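Local coordinates for protein cyanophycinase-like exopeptidase (actinobacterium SCGC AAA027-L06, PDB 6NQC) that probably works as a serine exopeptidase of family S51, related to cyanophycinase, hydrolysing peptide bonds at chain ends, at residues 125-130 against 157-162; 74-79 against 118-123; 191-196 against 203-208; 93-98 against 105-110; 187-190 against 195-198. One frame throughout, in Å; residues are numbered along the deposited sequence.

Interactions 1 and 2 are buried and lie nearer the chain's centre than the others, interactions 3 and 4 are partly buried, and interaction 5 is a surface contact. Strand 116-119 and helix 124-131 follow each other, so interactions 1 and 2 touch through Leu-127 and Phe-119. Interactions 3 and 5 share Lys-195 and Trp-196, their centres about 5 Å apart; both involve the loop between strand 184-187 and helix 199-205, which interaction 3 ties to that helix. Interaction 4 lies across the chain's centre from both. Aliphatic packing makes interaction 1, an aromatic face and a water interaction 2, phenylalanines against aliphatic groups interactions 3 and 4, and a histidine beside an indole interaction 5.

Interaction 1: 125-130 against 157-162; sequences HYLADT and AMVLST
Leu-127 and Ala-128 meet Val-159 without any ring between them; one flat group of this helix, the phenol of Tyr-126, is on a different side and receives Thr-130 OG1 over the centre of one face, 3.3 Å above its plane. That hydroxyl also donates to Tyr-126 O, at 2.8 Å from Thr-130 OG1. It reaches the carbonyl from the face opposite to the one approached by Thr-130 N, so a single oxygen is gripped by two donors of one residue. Across the contact the side chains that meet are all aliphatic. Leu-127 has CG anti to its backbone N (chi1 176°), which carries its branch over to Val-159, and the two side chains cross at about a right angle. Leu-127 CD2 presses against Val-159 CG2 at 3.4 Å, tighter than usual for two carbons. The other valine methyl, CG1, faces the helix backbone: it is 3.9 Å from Ala-128 N and 4.1 Å from Ala-128 CB. The small alanine lets the helix come this near, and the beta-branched valine presents two methyls at once. Val-159 directly follows helix 155-158, shortly after what is probably the nucleophile elbow at Ser-154, whose residues Leu-127 also touches. With no hydrogen bond across, helix 124-131 and this turn are matched by shape and by exclusion of water rather than by polar pairing.

Interaction 2: 74-79 against 118-123; sequences EFWKQL and YFSGGD
A buried CH-pi contact, helped by one bridging water, joins Trp-76 on helix 70-87 to Ser-120 and Gly-121, just past the end of strand 116-119. Ser-120 CB lies over one face of the indole, 4.3 Å from the centroid of the six-membered ring of Trp-76 and 21° off its normal. Its hydroxyl, set between the backbone N and the carbonyl carbon (chi1 49°), makes a weak bond to Ile-61 O, while the CB is left to the ring. Tryptophan suits the place because its wide ring spans the gap and still offers a donor: a water accepts weakly from Trp-76 NE1 and donates to Gly-121 O at 3.1 Å. Gly-121 N is held by Glu-33. Next to it, Gly-122 has backbone angles that call for glycine, and Asp-123 then caps the following helix. Such a glycine-rich turn from strand to helix, at the C-terminal end of a parallel strand, is where alpha/beta enzymes commonly place their active sites; Gly-121 indeed touches residues of the probable Ser-His-Glu triad.

Interaction 3: 191-196 against 203-208; sequences NKFFKW and KILLDL
Phe-193 and Leu-205 meet as face and methyl, whereas Phe-194 and Leu-206 lean on each other less squarely. Leu-205 CD2 stands almost exactly on the axis of the first ring, 3.6 Å from the Phe-193 centroid and 5° off the normal, so that all six ring carbons lie within about 4.0 Å of this one methyl. The leucine reaches it with its branch point trans to the backbone N (chi1 -172°). A flat, polarisable face and a branched aliphatic tip suit each other here, the methyl sitting at van der Waals distance over the ring centre. Phe-194 is turned differently. Its CE1 and CZ touch the end of Leu-206, and the two side chains cross obliquely. Phe-194 CZ comes to 3.8 Å from Leu-206 CD2, while Phe-194 CE1 is 4.1 Å from Leu-205 CD2, so Leu-205 CD2 is shared by both rings. Within the loop, Trp-196 N bonds back to Phe-193 O, and one face of its indole lies over Lys-192 O and Phe-193 CA, which probably helps to steady the turn carrying the phenylalanines. Ile-187 of strand 184-187 touches Phe-193, Leu-205 and Leu-206. Strand 184-187, this loop, helix 199-205 and the neighbouring parallel strand 213-217 form a beta-alpha-beta crossover, with the contact sealing loop to helix close to the probable Ser-His-Glu triad.

Interaction 4: 93-98 against 105-110; sequences FLPVLK and PEFVEL. With SO4 (sulfate ion), chain B.
Phe-107, on helix 105-110 of the beta-alpha-beta crossover from strand 90-93 to the parallel strand 116-119, which lies beyond strand 57-61, plugs into the bend at 94-96. With CG anti to the carbonyl carbon (chi1 -67°), its ring points at the loop. Starting from the backbone, Phe-107 CB meets Leu-94 CD2 at 4.1 Å. One ring face then receives the leucine branch point, Leu-94 CG lying 4.0 Å from Phe-107 CD1. On the other ortho carbon, Phe-107 CD2 is 3.6 Å from Val-96 CG2, and at the far end Phe-107 CZ is 3.6 Å from Pro-95 CD, the proline and the phenylalanine crossing at about a right angle. A large flat ring suits this site because it can touch three consecutive residues at once. Pro-95 is the centre of an inverse gamma turn, closed by Val-96 N to Leu-94 O at 2.7 Å; its fixed ring gives the bend a rigid apolar corner. One helical turn later Leu-110 adds its CD1 to Leu-94 CD1 at 3.9 Å. Leu-136 of helix 135-145 backs Leu-94, Val-96 and Phe-107. At the strand end a sulfate ion, probably from the crystallisation liquor and also bound by Arg-81, accepts a nearly straight bond (170°) on its O4 from Phe-93 N at 2.8 Å.

Interaction 5: 187-190 against 195-198; sequences IPHF and KWIP
His-189, the histidine of a probable Ser-His-Glu triad in this S51 peptidase, touches Trp-196 on the loop between strand 184-187 and helix 199-205. The firmly held part is the histidine. His-189 ND1 is hydrogen-bonded to Glu-219 OE2 and His-189 NE2 more weakly to Ser-154 OG, a pattern consistent with a charge relay, while its backbone pairs with Gly-30. Imidazole suits such a position because it offers a nitrogen on each side. Its CG lies anti to the carbonyl carbon (chi1 -64°), which places the ring between Ser-154 and Glu-219. The other partner is looser: Trp-196 is largely exposed and meets the histidine through the far end of its six-membered ring alone, and it touches a crystal neighbour, which may influence where it lies. The planes stand at 59° with centroids of the His-189 ring and the Trp-196 six-membered ring 5.6 Å apart, an oblique pair. Trp-196 CZ3 comes to 4.1 Å from His-189 CB, so the indole flanks the root of the side chain as well as the ring. The long indole meets the histidine with carbon atoms, so the contact leaves the histidine's hydrogen bonds alone. Nearest of all, and at the indole edge, close to its plane, His-189 ND1 lies 4.0 Å from Trp-196 CH2.

Interaction 1: 125-130 against 157-162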
# COMPACT_ATOMS: atom_id res chain seq x y z
N HIS A 125 6.41 10.87 1.39
CA HIS A 125 6.08 12.22 0.98
C HIS A 125 6.20 12.38 -0.52
O HIS A 125 5.33 13.00 -1.16
CB HIS A 125 6.95 13.21 1.74
CG HIS A 125 6.76 13.11 3.21
ND1 HIS A 125 5.68 13.68 3.85
CD2 HIS A 125 7.46 12.46 4.17
CE1 HIS A 125 5.75 13.42 5.15
NE2 HIS A 125 6.82 12.67 5.37
N TYR A 126 7.25 11.80 -1.12
CA TYR A 126 7.40 11.88 -2.56
C TYR A 126 6.30 11.09 -3.27
O TYR A 126 5.76 11.54 -4.29
CB TYR A 126 8.78 11.39 -2.97
CG TYR A 126 9.10 11.64 -4.44
CD1 TYR A 126 9.37 12.91 -4.90
CD2 TYR A 126 9.14 10.57 -5.35
CE1 TYR A 126 9.66 13.15 -6.24
CE2 TYR A 126 9.42 10.79 -6.70
CZ TYR A 126 9.68 12.09 -7.14
OH TYR A 126 9.95 12.34 -8.47
N LEU A 127 5.96 9.90 -2.75
CA LEU A 127 4.92 9.10 -3.36
C LEU A 127 3.64 9.90 -3.43
O LEU A 127 3.03 10.05 -4.50
CB LEU A 127 4.69 7.81 -2.58
CG LEU A 127 3.54 6.92 -3.10
CD1 LEU A 127 3.65 6.71 -4.62
CD2 LEU A 127 3.50 5.59 -2.38
N ALA A 128 3.23 10.47 -2.28
CA ALA A 128 2.01 11.25 -2.21
C ALA A 128 2.05 12.47 -3.12
O ALA A 128 1.12 12.71 -3.92
CB ALA A 128 1.77 11.70 -0.77
N ASP A 129 3.09 13.29 -2.99
CA ASP A 129 3.17 14.52 -3.78
C ASP A 129 3.21 14.23 -5.28
O ASP A 129 2.69 15.02 -6.08
CB ASP A 129 4.40 15.32 -3.39
CG ASP A 129 4.28 15.99 -2.02
OD1 ASP A 129 3.15 16.14 -1.49
OD2 ASP A 129 5.33 16.33 -1.45
N THR A 130 3.75 13.09 -5.69
CA THR A 130 3.92 12.80 -7.10
C THR A 130 2.64 12.29 -7.74
O THR A 130 2.37 12.64 -8.90
CB THR A 130 5.07 11.80 -7.32
OG1 THR A 130 6.31 12.40 -6.92
CG2 THR A 130 5.19 11.44 -8.74
N ALA A 157 1.93 1.95 2.14
CA ALA A 157 0.81 1.89 3.07
C ALA A 157 0.53 3.24 3.72
O ALA A 157 -0.63 3.61 3.94
CB ALA A 157 1.10 0.83 4.12
N MET A 158 1.58 4.02 4.02
CA MET A 158 1.38 5.31 4.70
C MET A 158 0.57 6.28 3.85
O MET A 158 -0.24 7.07 4.37
CB MET A 158 2.74 5.93 5.07
CG MET A 158 3.53 5.08 6.08
SD MET A 158 5.20 5.66 6.39
CE MET A 158 4.85 7.27 7.14
N VAL A 159 0.76 6.23 2.53
CA VAL A 159 0.12 7.26 1.71
C VAL A 159 -1.35 6.98 1.45
O VAL A 159 -2.04 7.82 0.86
CB VAL A 159 0.81 7.45 0.35
CG1 VAL A 159 2.27 7.88 0.52
CG2 VAL A 159 0.75 6.15 -0.44
N LEU A 160 -1.87 5.84 1.89
CA LEU A 160 -3.28 5.52 1.68
C LEU A 160 -4.21 6.26 2.66
O LEU A 160 -5.41 6.37 2.38
CB LEU A 160 -3.49 4.00 1.78
CG LEU A 160 -2.62 3.17 0.82
CD1 LEU A 160 -2.85 1.70 0.95
CD2 LEU A 160 -2.83 3.67 -0.61
N SER A 161 -3.67 6.77 3.77
CA SER A 161 -4.41 7.58 4.72
C SER A 161 -4.64 8.99 4.17
O SER A 161 -4.18 9.35 3.07
CB SER A 161 -3.65 7.69 6.05
OG SER A 161 -3.60 6.45 6.71
N THR A 162 -5.33 9.81 4.97
CA THR A 162 -5.57 11.19 4.55
C THR A 162 -4.30 12.04 4.69
O THR A 162 -4.12 12.99 3.93
CB THR A 162 -6.69 11.86 5.40
OG1 THR A 162 -6.32 11.84 6.79
CG2 THR A 162 -8.02 11.17 5.18

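Interaction 2: 74-79 against 118-123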
# COMPACT_ATOMS: atom_id res chain seq x y z
N GLU A 74 15.89 -0.17 -11.26
CA GLU A 74 15.95 -1.45 -11.95
C GLU A 74 15.97 -2.63 -10.98
O GLU A 74 15.47 -3.71 -11.30
CB GLU A 74 17.19 -1.52 -12.86
CG GLU A 74 17.26 -2.77 -13.74
CD GLU A 74 16.12 -2.88 -14.74
OE1 GLU A 74 15.60 -1.82 -15.18
OE2 GLU A 74 15.76 -4.04 -15.07
N PHE A 75 16.57 -2.46 -9.81
CA PHE A 75 16.53 -3.51 -8.81
C PHE A 75 15.10 -3.75 -8.34
O PHE A 75 14.69 -4.91 -8.17
CB PHE A 75 17.45 -3.16 -7.63
CG PHE A 75 17.56 -4.26 -6.58
CD1 PHE A 75 18.38 -5.36 -6.79
CD2 PHE A 75 16.84 -4.19 -5.38
CE1 PHE A 75 18.49 -6.38 -5.83
CE2 PHE A 75 16.95 -5.20 -4.44
CZ PHE A 75 17.79 -6.31 -4.67
N TRP A 76 14.33 -2.67 -8.13
CA TRP A 76 12.92 -2.83 -7.79
C TRP A 76 12.17 -3.59 -8.90
O TRP A 76 11.37 -4.48 -8.61
CB TRP A 76 12.23 -1.48 -7.52
CG TRP A 76 12.40 -0.99 -6.12
CD1 TRP A 76 13.10 0.13 -5.73
CD2 TRP A 76 11.92 -1.61 -4.91
NE1 TRP A 76 13.07 0.25 -4.36
CE2 TRP A 76 12.36 -0.79 -3.82
CE3 TRP A 76 11.19 -2.75 -4.64
CZ2 TRP A 76 12.06 -1.09 -2.49
CZ3 TRP A 76 10.90 -3.06 -3.31
CH2 TRP A 76 11.33 -2.24 -2.26
N LYS A 77 12.40 -3.17 -10.15
CA LYS A 77 11.79 -3.87 -11.29
C LYS A 77 12.08 -5.38 -11.26
O LYS A 77 11.17 -6.22 -11.39
CB LYS A 77 12.30 -3.24 -12.59
CG LYS A 77 11.54 -3.63 -13.84
CD LYS A 77 12.26 -3.11 -15.08
CE LYS A 77 11.61 -3.63 -16.33
NZ LYS A 77 11.83 -2.73 -17.51
N GLN A 78 13.35 -5.73 -11.05
CA GLN A 78 13.74 -7.13 -11.15
C GLN A 78 13.27 -7.92 -9.94
O GLN A 78 12.84 -9.07 -10.07
CB GLN A 78 15.26 -7.24 -11.31
CG GLN A 78 15.71 -7.52 -12.74
CD GLN A 78 15.19 -8.86 -13.29
OE1 GLN A 78 15.48 -9.95 -12.76
NE2 GLN A 78 14.41 -8.78 -14.36
N LEU A 79 13.31 -7.31 -8.75
CA LEU A 79 12.68 -7.91 -7.57
C LEU A 79 11.21 -8.24 -7.83
O LEU A 79 10.74 -9.37 -7.59
CB LEU A 79 12.82 -6.96 -6.40
CG LEU A 79 12.62 -7.52 -4.99
CD1 LEU A 79 13.62 -8.62 -4.73
CD2 LEU A 79 12.76 -6.40 -3.97
N TYR A 118 0.25 -2.47 -6.82
CA TYR A 118 1.10 -2.51 -5.63
C TYR A 118 1.99 -1.27 -5.58
O TYR A 118 2.72 -1.01 -6.53
CB TYR A 118 1.97 -3.78 -5.65
CG TYR A 118 2.41 -4.23 -4.29
CD1 TYR A 118 3.45 -3.56 -3.62
CD2 TYR A 118 1.80 -5.31 -3.64
CE1 TYR A 118 3.86 -3.96 -2.38
CE2 TYR A 118 2.20 -5.69 -2.38
CZ TYR A 118 3.25 -5.00 -1.76
OH TYR A 118 3.69 -5.35 -0.50
N PHE A 119 1.90 -0.49 -4.48
CA PHE A 119 2.86 0.58 -4.22
C PHE A 119 4.00 0.01 -3.37
O PHE A 119 3.79 -0.36 -2.22
CB PHE A 119 2.22 1.76 -3.48
CG PHE A 119 1.18 2.48 -4.26
CD1 PHE A 119 1.51 3.13 -5.43
CD2 PHE A 119 -0.12 2.54 -3.81
CE1 PHE A 119 0.54 3.83 -6.16
CE2 PHE A 119 -1.10 3.21 -4.53
CZ PHE A 119 -0.77 3.85 -5.72
N SER A 120 5.22 -0.04 -3.92
CA SER A 120 6.35 -0.47 -3.11
C SER A 120 6.92 0.71 -2.31
O SER A 120 6.44 1.85 -2.39
CB SER A 120 7.42 -1.12 -3.98
OG SER A 120 7.73 -0.32 -5.11
N GLY A 121 7.92 0.40 -1.49
CA GLY A 121 8.42 1.31 -0.48
C GLY A 121 9.36 2.39 -1.04
O GLY A 121 9.76 2.39 -2.20
N GLY A 122 9.68 3.33 -0.16
CA GLY A 122 10.50 4.47 -0.46
C GLY A 122 10.12 5.66 0.41
O GLY A 122 10.00 5.55 1.63
N ASP A 123 9.94 6.81 -0.21
CA ASP A 123 9.66 8.06 0.49
C ASP A 123 8.16 8.32 0.40
O ASP A 123 7.63 8.55 -0.70
CB ASP A 123 10.47 9.19 -0.15
CG ASP A 123 10.17 10.56 0.45
OD1 ASP A 123 9.28 10.70 1.30
OD2 ASP A 123 10.84 11.49 0.01
O HOH W 1 12.85 2.29 -1.82

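Interaction 3: 191-196 against 203-208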
# COMPACT_ATOMS: atom_id res chain seq x y z
N ASN A 191 8.22 -2.76 14.41
CA ASN A 191 9.14 -3.34 15.36
C ASN A 191 10.53 -2.73 15.26
O ASN A 191 11.34 -2.95 16.17
CB ASN A 191 9.19 -4.87 15.19
CG ASN A 191 9.57 -5.30 13.78
OD1 ASN A 191 8.92 -4.90 12.80
ND2 ASN A 191 10.61 -6.14 13.68
N LYS A 192 10.81 -1.96 14.22
CA LYS A 192 12.13 -1.34 14.04
C LYS A 192 12.13 0.17 13.88
O LYS A 192 13.15 0.78 14.21
CB LYS A 192 12.83 -1.98 12.82
CG LYS A 192 12.85 -3.52 12.89
CD LYS A 192 14.11 -4.09 12.26
CE LYS A 192 14.54 -5.40 12.92
NZ LYS A 192 15.90 -5.27 13.53
N PHE A 193 11.02 0.80 13.41
CA PHE A 193 11.02 2.22 13.06
C PHE A 193 11.54 3.11 14.18
O PHE A 193 12.27 4.09 13.92
CB PHE A 193 9.58 2.62 12.71
CG PHE A 193 9.44 3.72 11.66
CD1 PHE A 193 10.26 4.82 11.66
CD2 PHE A 193 8.42 3.65 10.71
CE1 PHE A 193 10.12 5.81 10.72
CE2 PHE A 193 8.25 4.68 9.76
CZ PHE A 193 9.10 5.75 9.77
N PHE A 194 11.18 2.82 15.40
CA PHE A 194 11.51 3.72 16.51
C PHE A 194 12.95 3.56 16.98
O PHE A 194 13.41 4.35 17.81
CB PHE A 194 10.51 3.49 17.64
CG PHE A 194 9.11 3.86 17.24
CD1 PHE A 194 8.69 5.18 17.27
CD2 PHE A 194 8.23 2.90 16.75
CE1 PHE A 194 7.42 5.53 16.87
CE2 PHE A 194 6.96 3.26 16.33
CZ PHE A 194 6.56 4.57 16.39
N LYS A 195 13.69 2.60 16.43
CA LYS A 195 15.13 2.56 16.65
C LYS A 195 15.86 3.51 15.72
O LYS A 195 17.03 3.76 15.95
CB LYS A 195 15.65 1.14 16.45
CG LYS A 195 14.87 0.08 17.23
CD LYS A 195 15.46 -1.34 17.09
CE LYS A 195 15.45 -2.09 18.44
NZ LYS A 195 16.81 -2.58 18.87
N TRP A 196 15.18 4.07 14.72
CA TRP A 196 15.83 4.84 13.67
C TRP A 196 15.64 6.35 13.81
O TRP A 196 16.32 7.11 13.10
CB TRP A 196 15.32 4.44 12.28
CG TRP A 196 15.44 3.02 11.94
CD1 TRP A 196 16.38 2.13 12.40
CD2 TRP A 196 14.58 2.28 11.05
NE1 TRP A 196 16.14 0.88 11.87
CE2 TRP A 196 15.06 0.95 11.02
CE3 TRP A 196 13.45 2.63 10.26
CZ2 TRP A 196 14.45 -0.05 10.23
CZ3 TRP A 196 12.84 1.64 9.49
CH2 TRP A 196 13.35 0.31 9.48
N LYS A 203 7.18 11.22 18.35
CA LYS A 203 5.95 11.80 18.88
C LYS A 203 5.02 12.21 17.75
O LYS A 203 3.78 12.08 17.87
CB LYS A 203 6.25 13.02 19.76
CG LYS A 203 6.92 12.66 21.10
CD LYS A 203 7.44 13.89 21.87
CE LYS A 203 8.45 13.50 22.96
NZ LYS A 203 9.82 14.11 22.75
N ILE A 204 5.59 12.73 16.65
CA ILE A 204 4.82 13.07 15.46
C ILE A 204 4.25 11.80 14.81
O ILE A 204 3.06 11.71 14.50
CB ILE A 204 5.71 13.87 14.50
CG1 ILE A 204 6.08 15.24 15.09
CG2 ILE A 204 5.04 14.07 13.13
CD1 ILE A 204 7.17 16.02 14.35
N LEU A 205 5.12 10.81 14.58
CA LEU A 205 4.71 9.55 13.98
C LEU A 205 3.56 8.92 14.75
O LEU A 205 2.66 8.32 14.16
CB LEU A 205 5.91 8.60 13.92
CG LEU A 205 5.80 7.28 13.19
CD1 LEU A 205 5.14 7.42 11.85
CD2 LEU A 205 7.23 6.72 12.96
N LEU A 206 3.55 9.08 16.07
CA LEU A 206 2.54 8.43 16.90
C LEU A 206 1.28 9.25 17.11
O LEU A 206 0.34 8.74 17.72
CB LEU A 206 3.14 8.06 18.26
CG LEU A 206 4.09 6.86 18.21
CD1 LEU A 206 4.86 6.69 19.51
CD2 LEU A 206 3.27 5.62 17.86
N ASP A 207 1.22 10.50 16.64
CA ASP A 207 0.09 11.35 17.07
C ASP A 207 -0.03 12.54 16.13
O ASP A 207 0.67 13.55 16.31
CB ASP A 207 0.29 11.81 18.52
CG ASP A 207 -0.77 12.75 19.00
OD1 ASP A 207 -1.85 12.81 18.36
OD2 ASP A 207 -0.50 13.42 20.02
N LEU A 208 -0.93 12.41 15.15
CA LEU A 208 -1.30 13.49 14.26
C LEU A 208 -2.69 13.99 14.61
O LEU A 208 -3.57 13.19 14.99
CB LEU A 208 -1.29 13.08 12.79
CG LEU A 208 0.09 12.64 12.25
CD1 LEU A 208 -0.08 12.19 10.76
CD2 LEU A 208 1.11 13.74 12.31

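Interaction 4: 93-98 against 105-110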
# COMPACT_ATOMS: atom_id res chain seq x y z
N PHE A 93 5.64 -3.34 -14.66
CA PHE A 93 6.35 -2.27 -13.96
C PHE A 93 6.02 -0.94 -14.60
O PHE A 93 6.21 -0.77 -15.80
CB PHE A 93 7.85 -2.55 -14.02
CG PHE A 93 8.68 -1.66 -13.16
CD1 PHE A 93 8.74 -1.83 -11.78
CD2 PHE A 93 9.50 -0.70 -13.74
CE1 PHE A 93 9.52 -1.04 -11.02
CE2 PHE A 93 10.32 0.08 -12.98
CZ PHE A 93 10.34 -0.09 -11.62
N LEU A 94 5.52 -0.01 -13.81
CA LEU A 94 5.13 1.32 -14.31
C LEU A 94 6.18 2.30 -13.84
O LEU A 94 6.15 2.72 -12.67
CB LEU A 94 3.77 1.74 -13.77
CG LEU A 94 2.62 1.78 -14.76
CD1 LEU A 94 2.45 0.38 -15.31
CD2 LEU A 94 1.36 2.26 -14.12
N PRO A 95 7.14 2.68 -14.69
CA PRO A 95 8.26 3.53 -14.18
C PRO A 95 7.83 4.99 -14.03
O PRO A 95 8.23 5.84 -14.77
CB PRO A 95 9.30 3.35 -15.29
CG PRO A 95 8.52 3.04 -16.55
CD PRO A 95 7.33 2.25 -16.09
N VAL A 96 6.91 5.23 -13.09
CA VAL A 96 6.40 6.57 -12.84
C VAL A 96 7.28 7.17 -11.76
O VAL A 96 7.14 6.87 -10.58
CB VAL A 96 4.92 6.57 -12.44
CG1 VAL A 96 4.47 7.93 -11.99
CG2 VAL A 96 4.08 6.10 -13.62
N LEU A 97 8.24 8.00 -12.17
CA LEU A 97 9.26 8.45 -11.24
C LEU A 97 9.13 9.92 -10.87
O LEU A 97 9.70 10.33 -9.85
CB LEU A 97 10.65 8.20 -11.82
CG LEU A 97 10.90 6.80 -12.37
CD1 LEU A 97 12.36 6.67 -12.80
CD2 LEU A 97 10.55 5.71 -11.38
N LYS A 98 8.41 10.70 -11.66
CA LYS A 98 8.13 12.10 -11.36
C LYS A 98 6.71 12.37 -11.83
O LYS A 98 6.12 11.59 -12.58
CB LYS A 98 9.16 13.03 -12.04
CG LYS A 98 9.22 12.90 -13.56
CD LYS A 98 10.41 13.65 -14.17
CE LYS A 98 10.29 13.72 -15.70
NZ LYS A 98 10.28 12.36 -16.34
N PRO A 105 -0.76 8.61 -20.88
CA PRO A 105 -2.05 7.91 -21.13
C PRO A 105 -1.91 6.40 -21.30
O PRO A 105 -2.90 5.69 -21.12
CB PRO A 105 -2.58 8.55 -22.42
CG PRO A 105 -1.74 9.79 -22.63
CD PRO A 105 -0.40 9.50 -22.01
N GLU A 106 -0.75 5.90 -21.70
CA GLU A 106 -0.54 4.46 -21.71
C GLU A 106 -0.60 3.91 -20.29
O GLU A 106 -1.29 2.91 -20.03
CB GLU A 106 0.79 4.10 -22.38
CG GLU A 106 1.02 4.78 -23.73
CD GLU A 106 2.44 5.34 -23.87
OE1 GLU A 106 2.59 6.59 -23.88
OE2 GLU A 106 3.40 4.53 -23.98
N PHE A 107 0.12 4.57 -19.36
CA PHE A 107 0.13 4.13 -17.97
C PHE A 107 -1.27 4.24 -17.37
O PHE A 107 -1.75 3.32 -16.68
CB PHE A 107 1.12 4.96 -17.16
CG PHE A 107 2.57 4.74 -17.54
CD1 PHE A 107 2.97 3.65 -18.30
CD2 PHE A 107 3.55 5.65 -17.11
CE1 PHE A 107 4.28 3.46 -18.63
CE2 PHE A 107 4.87 5.47 -17.44
CZ PHE A 107 5.24 4.37 -18.20
N VAL A 108 -1.97 5.35 -17.63
CA VAL A 108 -3.33 5.53 -17.10
C VAL A 108 -4.27 4.48 -17.65
O VAL A 108 -5.17 4.02 -16.93
CB VAL A 108 -3.81 6.98 -17.42
CG1 VAL A 108 -5.29 7.17 -17.09
CG2 VAL A 108 -2.97 7.98 -16.68
N GLU A 109 -4.06 4.06 -18.89
CA GLU A 109 -4.90 2.99 -19.43
C GLU A 109 -4.61 1.64 -18.77
O GLU A 109 -5.54 0.89 -18.46
CB GLU A 109 -4.73 2.89 -20.94
CG GLU A 109 -5.66 3.81 -21.73
CD GLU A 109 -7.15 3.59 -21.43
OE1 GLU A 109 -7.92 4.58 -21.48
OE2 GLU A 109 -7.55 2.44 -21.17
N LEU A 110 -3.34 1.36 -18.48
CA LEU A 110 -2.95 0.08 -17.89
C LEU A 110 -3.51 -0.13 -16.49
O LEU A 110 -3.87 -1.26 -16.11
CB LEU A 110 -1.43 0.00 -17.81
CG LEU A 110 -0.69 -0.79 -18.88
CD1 LEU A 110 0.82 -0.49 -18.79
CD2 LEU A 110 -0.95 -2.26 -18.81
S SO4 B . 7.17 -4.57 -18.10
O1 SO4 B . 8.00 -3.44 -18.55
O2 SO4 B . 7.74 -5.84 -18.56
O3 SO4 B . 5.80 -4.45 -18.65
O4 SO4 B . 7.17 -4.61 -16.64

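Interaction 5: 187-190 against 195-198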
# COMPACT_ATOMS: atom_id res chain seq x y z
N ILE A 187 1.56 2.87 10.79
CA ILE A 187 2.99 2.97 11.02
C ILE A 187 3.61 1.63 10.59
O ILE A 187 3.33 0.61 11.24
CB ILE A 187 3.31 3.30 12.48
CG1 ILE A 187 2.66 4.63 12.83
CG2 ILE A 187 4.80 3.39 12.64
CD1 ILE A 187 2.64 4.96 14.30
N PRO A 188 4.39 1.60 9.52
CA PRO A 188 4.99 0.34 9.07
C PRO A 188 6.27 0.04 9.83
O PRO A 188 6.65 0.79 10.70
CB PRO A 188 5.29 0.61 7.60
CG PRO A 188 5.53 2.13 7.52
CD PRO A 188 4.66 2.73 8.61
N HIS A 189 6.94 -1.07 9.47
CA HIS A 189 8.22 -1.42 10.08
C HIS A 189 8.12 -1.26 11.59
O HIS A 189 9.06 -0.72 12.22
CB HIS A 189 9.37 -0.53 9.58
CG HIS A 189 9.66 -0.66 8.11
ND1 HIS A 189 10.46 -1.66 7.59
CD2 HIS A 189 9.32 0.12 7.07
CE1 HIS A 189 10.55 -1.51 6.28
NE2 HIS A 189 9.86 -0.44 5.94
N PHE A 190 6.98 -1.62 12.19
CA PHE A 190 6.69 -1.10 13.52
C PHE A 190 7.70 -1.56 14.57
O PHE A 190 8.01 -0.82 15.51
CB PHE A 190 5.32 -1.54 13.98
CG PHE A 190 4.85 -0.85 15.23
CD1 PHE A 190 4.48 0.48 15.21
CD2 PHE A 190 4.76 -1.53 16.41
CE1 PHE A 190 4.03 1.10 16.34
CE2 PHE A 190 4.28 -0.89 17.56
CZ PHE A 190 3.95 0.40 17.51
N LYS A 195 13.69 2.60 16.43
CA LYS A 195 15.13 2.56 16.65
C LYS A 195 15.86 3.51 15.72
O LYS A 195 17.03 3.76 15.95
CB LYS A 195 15.65 1.14 16.45
CG LYS A 195 14.87 0.08 17.23
CD LYS A 195 15.46 -1.34 17.09
CE LYS A 195 15.45 -2.09 18.44
NZ LYS A 195 16.81 -2.58 18.87
N TRP A 196 15.18 4.07 14.72
CA TRP A 196 15.83 4.84 13.67
C TRP A 196 15.64 6.35 13.81
O TRP A 196 16.32 7.11 13.10
CB TRP A 196 15.32 4.44 12.28
CG TRP A 196 15.44 3.02 11.94
CD1 TRP A 196 16.38 2.13 12.40
CD2 TRP A 196 14.58 2.28 11.05
NE1 TRP A 196 16.14 0.88 11.87
CE2 TRP A 196 15.06 0.95 11.02
CE3 TRP A 196 13.45 2.63 10.26
CZ2 TRP A 196 14.45 -0.05 10.23
CZ3 TRP A 196 12.84 1.64 9.49
CH2 TRP A 196 13.35 0.31 9.48
N ILE A 197 14.75 6.80 14.69
CA ILE A 197 14.39 8.21 14.73
C ILE A 197 14.44 8.72 16.17
O ILE A 197 14.24 7.95 17.11
CB ILE A 197 12.98 8.45 14.14
CG1 ILE A 197 11.90 7.73 14.96
CG2 ILE A 197 12.90 8.02 12.66
CD1 ILE A 197 10.45 8.05 14.50
N PRO A 198 14.63 10.01 16.38
CA PRO A 198 14.66 10.55 17.74
C PRO A 198 13.25 10.66 18.32
O PRO A 198 12.23 10.48 17.65
CB PRO A 198 15.31 11.92 17.55
CG PRO A 198 15.00 12.32 16.17
CD PRO A 198 14.85 11.04 15.35